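Local coordinates for putative hyaluronoglucosaminidase (Clostridium perfringens, PDB 6PWI), which probably acts as a family 84 glycoside hydrolase with hexosaminidase activity, this chain being the part that holds the predicted catalytic barrel and its flanking domains, at residues A[147-152]-A[178-183]; A[151-156]-A[205-210]; A[567-572]-A[576-581]. All blocks are in the same frame, centred on the assembly; numbering follows the deposited sequence.

Contact 1. Residues A[147-152]-A[178-183]; sequences AFYGIT and QWRGFI
Y149 and R180 make the cross-segment contact, reaching toward each other from opposite directions between helix 147-152 and the beginning of strand 179-183. Along the helix, the carbonyl of F148 first serves two donors, the backbone N of T152 and T152 OG1, the hydroxyl lying 3.2 Å from F148 O and well above the carbonyl plane. Y149 follows on the face turned to the strand. Y149 CZ comes to 3.7 Å from R180 NH2, close to the plane of the guanidinium and at its edge, while the ring stands almost perpendicular to that group, at 88°. R180 CZ lies 5.4 Å from the centroid of the Y149 ring, so any cation-pi attraction is weak at most. A bend at chi3 (-59°) brings NH2 to the tyrosine, yet R180 is gripped mainly by others: NH1 forms a salt bridge with D126, and NH2 is hydrogen-bonded to K207 O. Further along, T152 OG1 also takes a hydrogen bond from R71 NE, tying the helix to helix 66-78. The pair is thus a buried junction between the N-terminal domain and the first strand of a (β/α)8 barrel, near that strand's N-terminal end, whereas barrel active sites lie at the C-terminal ends.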
loop_
_atom_site.group_PDB
_atom_site.type_symbol
_atom_site.label_atom_id
_atom_site.label_comp_id
_atom_site.label_asym_id
_atom_site.label_seq_id
_atom_site.Cartn_x
_atom_site.Cartn_y
_atom_site.Cartn_z
ATOM N N ALA A 147 -2.316 -19.787 6.654
ATOM C CA ALA A 147 -2.682 -19.882 8.058
ATOM C C ALA A 147 -2.365 -18.555 8.741
ATOM O O ALA A 147 -3.170 -18.050 9.518
ATOM C CB ALA A 147 -1.991 -21.050 8.730
ATOM N N PHE A 148 -1.193 -18.000 8.409
ATOM C CA PHE A 148 -0.744 -16.701 8.880
ATOM C C PHE A 148 -1.793 -15.620 8.596
ATOM O O PHE A 148 -2.173 -14.886 9.507
ATOM C CB PHE A 148 0.608 -16.363 8.250
ATOM C CG PHE A 148 1.287 -15.131 8.787
ATOM C CD1 PHE A 148 2.303 -15.233 9.726
ATOM C CD2 PHE A 148 0.940 -13.873 8.325
ATOM C CE1 PHE A 148 2.945 -14.099 10.205
ATOM C CE2 PHE A 148 1.577 -12.740 8.809
ATOM C CZ PHE A 148 2.583 -12.854 9.745
ATOM N N TYR A 149 -2.266 -15.527 7.344
ATOM C CA TYR A 149 -3.321 -14.579 7.000
ATOM C C TYR A 149 -4.554 -14.782 7.886
ATOM O O TYR A 149 -5.137 -13.802 8.360
ATOM C CB TYR A 149 -3.677 -14.627 5.510
ATOM C CG TYR A 149 -2.494 -14.493 4.585
ATOM C CD1 TYR A 149 -1.469 -13.598 4.860
ATOM C CD2 TYR A 149 -2.390 -15.271 3.441
ATOM C CE1 TYR A 149 -0.365 -13.486 4.032
ATOM C CE2 TYR A 149 -1.294 -15.163 2.598
ATOM C CZ TYR A 149 -0.278 -14.268 2.895
ATOM O OH TYR A 149 0.808 -14.155 2.073
ATOM N N GLY A 150 -4.939 -16.050 8.107
ATOM C CA GLY A 150 -6.039 -16.375 8.999
ATOM C C GLY A 150 -5.846 -15.759 10.384
ATOM O O GLY A 150 -6.758 -15.139 10.933
ATOM N N ILE A 151 -4.632 -15.909 10.921
ATOM C CA ILE A 151 -4.312 -15.432 12.255
ATOM C C ILE A 151 -4.302 -13.902 12.278
ATOM O O ILE A 151 -4.625 -13.301 13.304
ATOM C CB ILE A 151 -2.985 -16.044 12.748
ATOM C CG1 ILE A 151 -3.054 -17.575 12.793
ATOM C CG2 ILE A 151 -2.585 -15.462 14.095
ATOM C CD1 ILE A 151 -1.711 -18.243 12.958
ATOM N N THR A 152 -3.945 -13.282 11.144
ATOM C CA THR A 152 -3.970 -11.833 11.009
ATOM C C THR A 152 -5.413 -11.339 11.097
ATOM O O THR A 152 -5.674 -10.302 11.703
ATOM C CB THR A 152 -3.251 -11.345 9.739
ATOM O OG1 THR A 152 -1.876 -11.733 9.789
ATOM C CG2 THR A 152 -3.325 -9.843 9.551
ATOM N N GLN A 178 -2.604 -12.866 -6.748
ATOM C CA GLN A 178 -1.444 -13.637 -6.332
ATOM C C GLN A 178 -0.485 -12.749 -5.528
ATOM O O GLN A 178 -0.019 -13.159 -4.469
ATOM C CB GLN A 178 -0.819 -14.306 -7.560
ATOM C CG GLN A 178 0.427 -15.136 -7.278
ATOM C CD GLN A 178 1.206 -15.527 -8.517
ATOM O OE1 GLN A 178 0.958 -15.055 -9.628
ATOM N NE2 GLN A 178 2.185 -16.399 -8.335
ATOM N N TRP A 179 -0.210 -11.527 -6.012
ATOM C CA TRP A 179 0.737 -10.626 -5.364
ATOM C C TRP A 179 0.050 -9.340 -4.921
ATOM O O TRP A 179 -0.720 -8.750 -5.674
ATOM C CB TRP A 179 1.950 -10.327 -6.256
ATOM C CG TRP A 179 2.602 -11.556 -6.803
ATOM C CD1 TRP A 179 2.679 -11.905 -8.118
ATOM C CD2 TRP A 179 3.220 -12.632 -6.062
ATOM N NE1 TRP A 179 3.315 -13.110 -8.250
ATOM C CE2 TRP A 179 3.659 -13.584 -7.007
ATOM C CE3 TRP A 179 3.453 -12.895 -4.702
ATOM C CZ2 TRP A 179 4.311 -14.767 -6.633
ATOM C CZ3 TRP A 179 4.103 -14.057 -4.333
ATOM C CH2 TRP A 179 4.520 -14.987 -5.288
ATOM N N ARG A 180 0.352 -8.923 -3.686
ATOM C CA ARG A 180 -0.155 -7.698 -3.093
ATOM C C ARG A 180 0.970 -7.034 -2.303
ATOM O O ARG A 180 1.519 -7.624 -1.374
ATOM C CB ARG A 180 -1.321 -8.001 -2.150
ATOM C CG ARG A 180 -2.402 -8.897 -2.739
ATOM C CD ARG A 180 -3.341 -9.476 -1.695
ATOM N NE ARG A 180 -2.696 -10.287 -0.661
ATOM C CZ ARG A 180 -2.308 -11.556 -0.806
ATOM N NH1 ARG A 180 -2.487 -12.181 -1.958
ATOM N NH2 ARG A 180 -1.741 -12.197 0.205
ATOM N N GLY A 181 1.325 -5.804 -2.684
ATOM C CA GLY A 181 2.307 -5.077 -1.904
ATOM C C GLY A 181 2.739 -3.767 -2.549
ATOM O O GLY A 181 1.966 -3.100 -3.235
ATOM N N PHE A 182 4.003 -3.420 -2.304
ATOM C CA PHE A 182 4.541 -2.123 -2.659
ATOM C C PHE A 182 5.984 -2.305 -3.112
ATOM O O PHE A 182 6.676 -3.217 -2.662
ATOM C CB PHE A 182 4.436 -1.169 -1.465
ATOM C CG PHE A 182 5.042 -1.671 -0.176
ATOM C CD1 PHE A 182 6.315 -1.268 0.219
ATOM C CD2 PHE A 182 4.342 -2.540 0.657
ATOM C CE1 PHE A 182 6.867 -1.721 1.412
ATOM C CE2 PHE A 182 4.900 -3.000 1.844
ATOM C CZ PHE A 182 6.162 -2.591 2.220
ATOM N N ILE A 183 6.414 -1.414 -4.006
ATOM C CA ILE A 183 7.751 -1.413 -4.572
ATOM C C ILE A 183 8.371 -0.043 -4.325
ATOM O O ILE A 183 7.759 0.980 -4.634
ATOM C CB ILE A 183 7.702 -1.729 -6.081
ATOM C CG1 ILE A 183 9.102 -1.695 -6.702
ATOM C CG2 ILE A 183 6.738 -0.793 -6.799
ATOM C CD1 ILE A 183 9.175 -2.290 -8.084
#

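Contact 2. Residues A[151-156]-A[205-210]; sequences ITSLKA and DFKMNS
T152 and D205 bring the two backbones closest, with 6.4 Å between T152 CA and D205 CA; helix 151-156 here lies against an irregular connection that leads from helix 193-204 into strand 210-213. Within that connection K207 has a left-handed backbone conformation, consistent with a tight change of direction. At the closest point the methyl of T152 touches the loop backbone, T152 CG2 lying 3.4 Å from D205 O. This carbon stands anti to the backbone N, which points the methyl at the loop.

Two lysines, one from each segment, then bind across. K155 is extended along its whole length and brings NZ to 2.8 Å from D205 OD1 in a salt bridge. The ammonium meets the syn side of the carboxylate, 31° out of its plane. The same oxygen also has a long, weak ion pair with R71, so two cations probably steady the negative charge. D205 CB also lies over the rim of one face of the F206 ring, which meets F202, F437 and Y461 edge-to-face. In the other direction K207 donates from NZ to S153 OG at 2.6 Å; a bend at its last torsion (chi4 71°) turns the ammonium onto the hydroxyl. Farther along the loop, the N209 amide is gripped at both ends by strand 179-184 and the residue before it: ND2 donates to Q178 O and OD1 accepts from R180 N. The arrangement is an interdomain seam, in which a helix of the N-terminal domain packs on the first α-to-β loop of a (β/α)8 barrel, at the rim where the strands begin.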
loop_
_atom_site.group_PDB
_atom_site.type_symbol
_atom_site.label_atom_id
_atom_site.label_comp_id
_atom_site.label_asym_id
_atom_site.label_seq_id
_atom_site.Cartn_x
_atom_site.Cartn_y
_atom_site.Cartn_z
ATOM N N ILE A 151 -4.632 -15.909 10.921
ATOM C CA ILE A 151 -4.312 -15.432 12.255
ATOM C C ILE A 151 -4.302 -13.902 12.278
ATOM O O ILE A 151 -4.625 -13.301 13.304
ATOM C CB ILE A 151 -2.985 -16.044 12.748
ATOM C CG1 ILE A 151 -3.054 -17.575 12.793
ATOM C CG2 ILE A 151 -2.585 -15.462 14.095
ATOM C CD1 ILE A 151 -1.711 -18.243 12.958
ATOM N N THR A 152 -3.945 -13.282 11.144
ATOM C CA THR A 152 -3.970 -11.833 11.009
ATOM C C THR A 152 -5.413 -11.339 11.097
ATOM O O THR A 152 -5.674 -10.302 11.703
ATOM C CB THR A 152 -3.251 -11.345 9.739
ATOM O OG1 THR A 152 -1.876 -11.733 9.789
ATOM C CG2 THR A 152 -3.325 -9.843 9.551
ATOM N N SER A 153 -6.350 -12.088 10.507
ATOM C CA SER A 153 -7.750 -11.725 10.649
ATOM C C SER A 153 -8.162 -11.778 12.117
ATOM O O SER A 153 -8.876 -10.888 12.575
ATOM C CB SER A 153 -8.644 -12.546 9.777
ATOM O OG SER A 153 -8.504 -12.144 8.421
ATOM N N LEU A 154 -7.664 -12.782 12.862
ATOM C CA LEU A 154 -7.927 -12.866 14.295
ATOM C C LEU A 154 -7.336 -11.661 15.027
ATOM O O LEU A 154 -7.914 -11.189 16.005
ATOM C CB LEU A 154 -7.362 -14.167 14.870
ATOM C CG LEU A 154 -8.185 -15.429 14.623
ATOM C CD1 LEU A 154 -7.442 -16.655 15.147
ATOM C CD2 LEU A 154 -9.569 -15.316 15.253
ATOM N N LYS A 155 -6.181 -11.181 14.548
ATOM C CA LYS A 155 -5.512 -10.041 15.146
ATOM C C LYS A 155 -6.397 -8.806 14.997
ATOM O O LYS A 155 -6.532 -8.012 15.928
ATOM C CB LYS A 155 -4.147 -9.799 14.497
ATOM C CG LYS A 155 -3.269 -8.820 15.259
ATOM C CD LYS A 155 -2.157 -8.188 14.460
ATOM C CE LYS A 155 -1.503 -7.067 15.237
ATOM N NZ LYS A 155 -0.455 -6.403 14.432
ATOM N N ALA A 156 -6.994 -8.661 13.811
ATOM C CA ALA A 156 -7.915 -7.570 13.556
ATOM C C ALA A 156 -9.123 -7.692 14.486
ATOM O O ALA A 156 -9.591 -6.689 15.026
ATOM C CB ALA A 156 -8.305 -7.550 12.096
ATOM N N ASP A 205 -0.147 -6.454 8.360
ATOM C CA ASP A 205 -1.414 -6.348 9.066
ATOM C C ASP A 205 -2.594 -6.406 8.095
ATOM O O ASP A 205 -3.723 -6.596 8.534
ATOM C CB ASP A 205 -1.476 -5.102 9.957
ATOM C CG ASP A 205 -0.712 -5.218 11.273
ATOM O OD1 ASP A 205 -0.357 -6.358 11.664
ATOM O OD2 ASP A 205 -0.476 -4.160 11.912
ATOM N N PHE A 206 -2.341 -6.248 6.786
ATOM C CA PHE A 206 -3.421 -6.256 5.807
ATOM C C PHE A 206 -3.177 -7.302 4.715
ATOM O O PHE A 206 -3.727 -7.210 3.619
ATOM C CB PHE A 206 -3.761 -4.830 5.358
ATOM C CG PHE A 206 -4.031 -3.913 6.523
ATOM C CD1 PHE A 206 -5.203 -4.026 7.261
ATOM C CD2 PHE A 206 -3.087 -2.975 6.919
ATOM C CE1 PHE A 206 -5.429 -3.207 8.358
ATOM C CE2 PHE A 206 -3.312 -2.162 8.021
ATOM C CZ PHE A 206 -4.483 -2.282 8.739
ATOM N N LYS A 207 -2.364 -8.316 5.045
ATOM C CA LYS A 207 -2.222 -9.532 4.253
ATOM C C LYS A 207 -1.436 -9.279 2.965
ATOM O O LYS A 207 -1.561 -10.041 2.008
ATOM C CB LYS A 207 -3.589 -10.159 3.956
ATOM C CG LYS A 207 -4.444 -10.476 5.176
ATOM C CD LYS A 207 -5.640 -11.336 4.827
ATOM C CE LYS A 207 -6.425 -11.812 6.028
ATOM N NZ LYS A 207 -7.179 -10.708 6.663
ATOM N N MET A 208 -0.617 -8.220 2.944
ATOM C CA MET A 208 0.308 -8.001 1.843
ATOM C C MET A 208 1.418 -9.049 1.908
ATOM O O MET A 208 1.746 -9.533 2.990
ATOM C CB MET A 208 0.909 -6.593 1.894
ATOM C CG MET A 208 -0.060 -5.531 1.413
ATOM S SD MET A 208 0.681 -3.886 1.285
ATOM C CE MET A 208 -0.038 -3.307 -0.250
ATOM N N ASN A 209 1.995 -9.394 0.748
ATOM C CA ASN A 209 2.970 -10.473 0.707
ATOM C C ASN A 209 4.267 -10.042 0.019
ATOM O O ASN A 209 5.164 -10.863 -0.141
ATOM C CB ASN A 209 2.370 -11.774 0.152
ATOM C CG ASN A 209 1.887 -11.717 -1.287
ATOM O OD1 ASN A 209 2.168 -10.771 -2.024
ATOM N ND2 ASN A 209 1.174 -12.750 -1.715
ATOM N N SER A 210 4.376 -8.762 -0.372
ATOM C CA SER A 210 5.450 -8.342 -1.260
ATOM C C SER A 210 5.968 -6.956 -0.901
ATOM O O SER A 210 5.206 -5.991 -0.886
ATOM C CB SER A 210 4.989 -8.352 -2.691
ATOM O OG SER A 210 4.714 -9.673 -3.119
#

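Contact 3. Residues A[567-572]-A[576-581]; sequences AVAFEK and EEAMKY
A569 lays its methyl against that of A578, the two CB atoms 3.5 Å apart, close to the turn that joins the two helices. The A578 methyl also faces the backbone of the first helix, with A578 CB 3.7 Å from F570 N, and it meets the base of the F570 side chain. Because CG of F570 stands opposite its backbone N (chi1 -173°), the ring swings away from this interface and meets Y575 edge-to-face instead. One turn further on, Y581 offers A569 the edge of its ring, Y581 CD2 lying 4.4 Å from A569 CB. E577 borders the same methyl only loosely, E577 OE1 being 4.4 Å from A569 CB, and a bound 1,2-ethanediol lies about 3 Å from this side chain.

The helix segments run antiparallel, at 167°, and their axes approach to 7.8 Å, a separation that suits the small residues at the crossing. S566 adds a polar tie to the second helix through a hydrogen bond between its OG and A578 O. The two helices form a helical hairpin, helix 540-572 being joined by a very short turn to helix 575-591, and these contacts pack it beside the turn. Between the two segments the contact is apolar: K572 NZ and E577 OE1 remain 6.9 Å apart, so their opposite charges could give only a diffuse attraction, and methyl and ring-edge packing carries the close approach.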
loop_
_atom_site.group_PDB
_atom_site.type_symbol
_atom_site.label_atom_id
_atom_site.label_comp_id
_atom_site.label_asym_id
_atom_site.label_seq_id
_atom_site.Cartn_x
_atom_site.Cartn_y
_atom_site.Cartn_z
ATOM N N ALA A 567 -15.031 39.563 3.507
ATOM C CA ALA A 567 -16.252 39.636 2.718
ATOM C C ALA A 567 -17.441 39.954 3.623
ATOM O O ALA A 567 -18.284 40.767 3.261
ATOM C CB ALA A 567 -16.465 38.357 1.946
ATOM N N VAL A 568 -17.484 39.313 4.800
ATOM C CA VAL A 568 -18.544 39.510 5.779
ATOM C C VAL A 568 -18.528 40.955 6.281
ATOM O O VAL A 568 -19.552 41.630 6.238
ATOM C CB VAL A 568 -18.465 38.494 6.938
ATOM C CG1 VAL A 568 -19.383 38.877 8.087
ATOM C CG2 VAL A 568 -18.775 37.078 6.466
ATOM N N ALA A 569 -17.362 41.427 6.745
ATOM C CA ALA A 569 -17.208 42.790 7.233
ATOM C C ALA A 569 -17.667 43.787 6.168
ATOM O O ALA A 569 -18.289 44.804 6.485
ATOM C CB ALA A 569 -15.781 43.043 7.652
ATOM N N PHE A 570 -17.368 43.473 4.903
ATOM C CA PHE A 570 -17.720 44.349 3.802
ATOM C C PHE A 570 -19.237 44.442 3.645
ATOM O O PHE A 570 -19.765 45.513 3.352
ATOM C CB PHE A 570 -17.082 43.872 2.500
ATOM C CG PHE A 570 -17.269 44.835 1.358
ATOM C CD1 PHE A 570 -16.312 45.804 1.087
ATOM C CD2 PHE A 570 -18.404 44.780 0.560
ATOM C CE1 PHE A 570 -16.480 46.693 0.033
ATOM C CE2 PHE A 570 -18.568 45.668 -0.493
ATOM C CZ PHE A 570 -17.609 46.625 -0.755
ATOM N N GLU A 571 -19.940 43.317 3.808
ATOM C CA GLU A 571 -21.380 43.342 3.625
ATOM C C GLU A 571 -22.012 44.170 4.746
ATOM O O GLU A 571 -22.920 44.964 4.502
ATOM C CB GLU A 571 -21.928 41.920 3.528
ATOM C CG GLU A 571 -23.398 41.860 3.160
ATOM C CD GLU A 571 -23.967 40.457 3.031
ATOM O OE1 GLU A 571 -23.359 39.623 2.308
ATOM O OE2 GLU A 571 -25.014 40.193 3.660
ATOM N N LYS A 572 -21.486 44.001 5.965
ATOM C CA LYS A 572 -21.988 44.657 7.160
ATOM C C LYS A 572 -21.626 46.140 7.148
ATOM O O LYS A 572 -22.158 46.909 7.940
ATOM C CB LYS A 572 -21.380 44.001 8.403
ATOM C CG LYS A 572 -21.906 42.614 8.741
ATOM C CD LYS A 572 -21.143 41.999 9.886
ATOM C CE LYS A 572 -21.930 40.950 10.634
ATOM N NZ LYS A 572 -21.090 40.311 11.673
ATOM N N GLU A 576 -13.152 49.486 7.400
ATOM C CA GLU A 576 -11.809 49.504 7.957
ATOM C C GLU A 576 -11.444 48.083 8.389
ATOM O O GLU A 576 -10.319 47.633 8.181
ATOM C CB GLU A 576 -11.637 50.577 9.039
ATOM N N GLU A 577 -12.428 47.363 8.935
ATOM C CA GLU A 577 -12.208 46.013 9.423
ATOM C C GLU A 577 -12.001 45.042 8.254
ATOM O O GLU A 577 -11.174 44.135 8.347
ATOM C CB GLU A 577 -13.336 45.595 10.365
ATOM C CG GLU A 577 -12.903 44.526 11.349
ATOM C CD GLU A 577 -13.953 43.986 12.307
ATOM O OE1 GLU A 577 -15.138 43.875 11.907
ATOM O OE2 GLU A 577 -13.573 43.655 13.452
ATOM N N ALA A 578 -12.733 45.239 7.149
ATOM C CA ALA A 578 -12.673 44.314 6.026
ATOM C C ALA A 578 -11.350 44.481 5.283
ATOM O O ALA A 578 -10.878 43.570 4.599
ATOM C CB ALA A 578 -13.858 44.521 5.113
ATOM N N MET A 579 -10.766 45.670 5.428
ATOM C CA MET A 579 -9.477 46.018 4.860
ATOM C C MET A 579 -8.383 45.220 5.572
ATOM O O MET A 579 -7.521 44.625 4.926
ATOM C CB MET A 579 -9.252 47.512 5.087
ATOM C CG MET A 579 -8.238 48.149 4.187
ATOM S SD MET A 579 -8.282 49.945 4.449
ATOM C CE MET A 579 -7.969 50.017 6.214
ATOM N N LYS A 580 -8.454 45.191 6.910
ATOM C CA LYS A 580 -7.472 44.524 7.751
ATOM C C LYS A 580 -7.514 43.009 7.535
ATOM O O LYS A 580 -6.474 42.355 7.527
ATOM C CB LYS A 580 -7.700 44.867 9.228
ATOM C CG LYS A 580 -7.336 46.284 9.659
ATOM C CD LYS A 580 -7.469 46.493 11.160
ATOM C CE LYS A 580 -8.090 47.820 11.558
ATOM N NZ LYS A 580 -7.169 48.965 11.351
ATOM N N TYR A 581 -8.725 42.463 7.368
ATOM C CA TYR A 581 -8.912 41.046 7.106
ATOM C C TYR A 581 -8.307 40.685 5.753
ATOM O O TYR A 581 -7.650 39.653 5.623
ATOM C CB TYR A 581 -10.394 40.673 7.148
ATOM C CG TYR A 581 -10.947 40.403 8.522
ATOM C CD1 TYR A 581 -10.314 39.522 9.385
ATOM C CD2 TYR A 581 -12.115 41.016 8.957
ATOM C CE1 TYR A 581 -10.814 39.269 10.654
ATOM C CE2 TYR A 581 -12.631 40.776 10.222
ATOM C CZ TYR A 581 -11.977 39.895 11.072
ATOM O OH TYR A 581 -12.468 39.645 12.320
#

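Contacts 1 and 2 are adjoining parts of one interdomain junction, their centres 6 Å apart. They share I151 and T152 of helix 144-158, and their second segments are linked by a probable backbone hydrogen bond, R180 O lying 2.8 Å from N209 N. K207 ties the two contacts together, and K207 CE also packs 3.3 Å from Y149 O. Contact 3 is remote, its centre about 57 Å from that of contact 1 and 55 Å from that of contact 2, in the C-terminal helical region. All three lie away from the predicted proton donor D299.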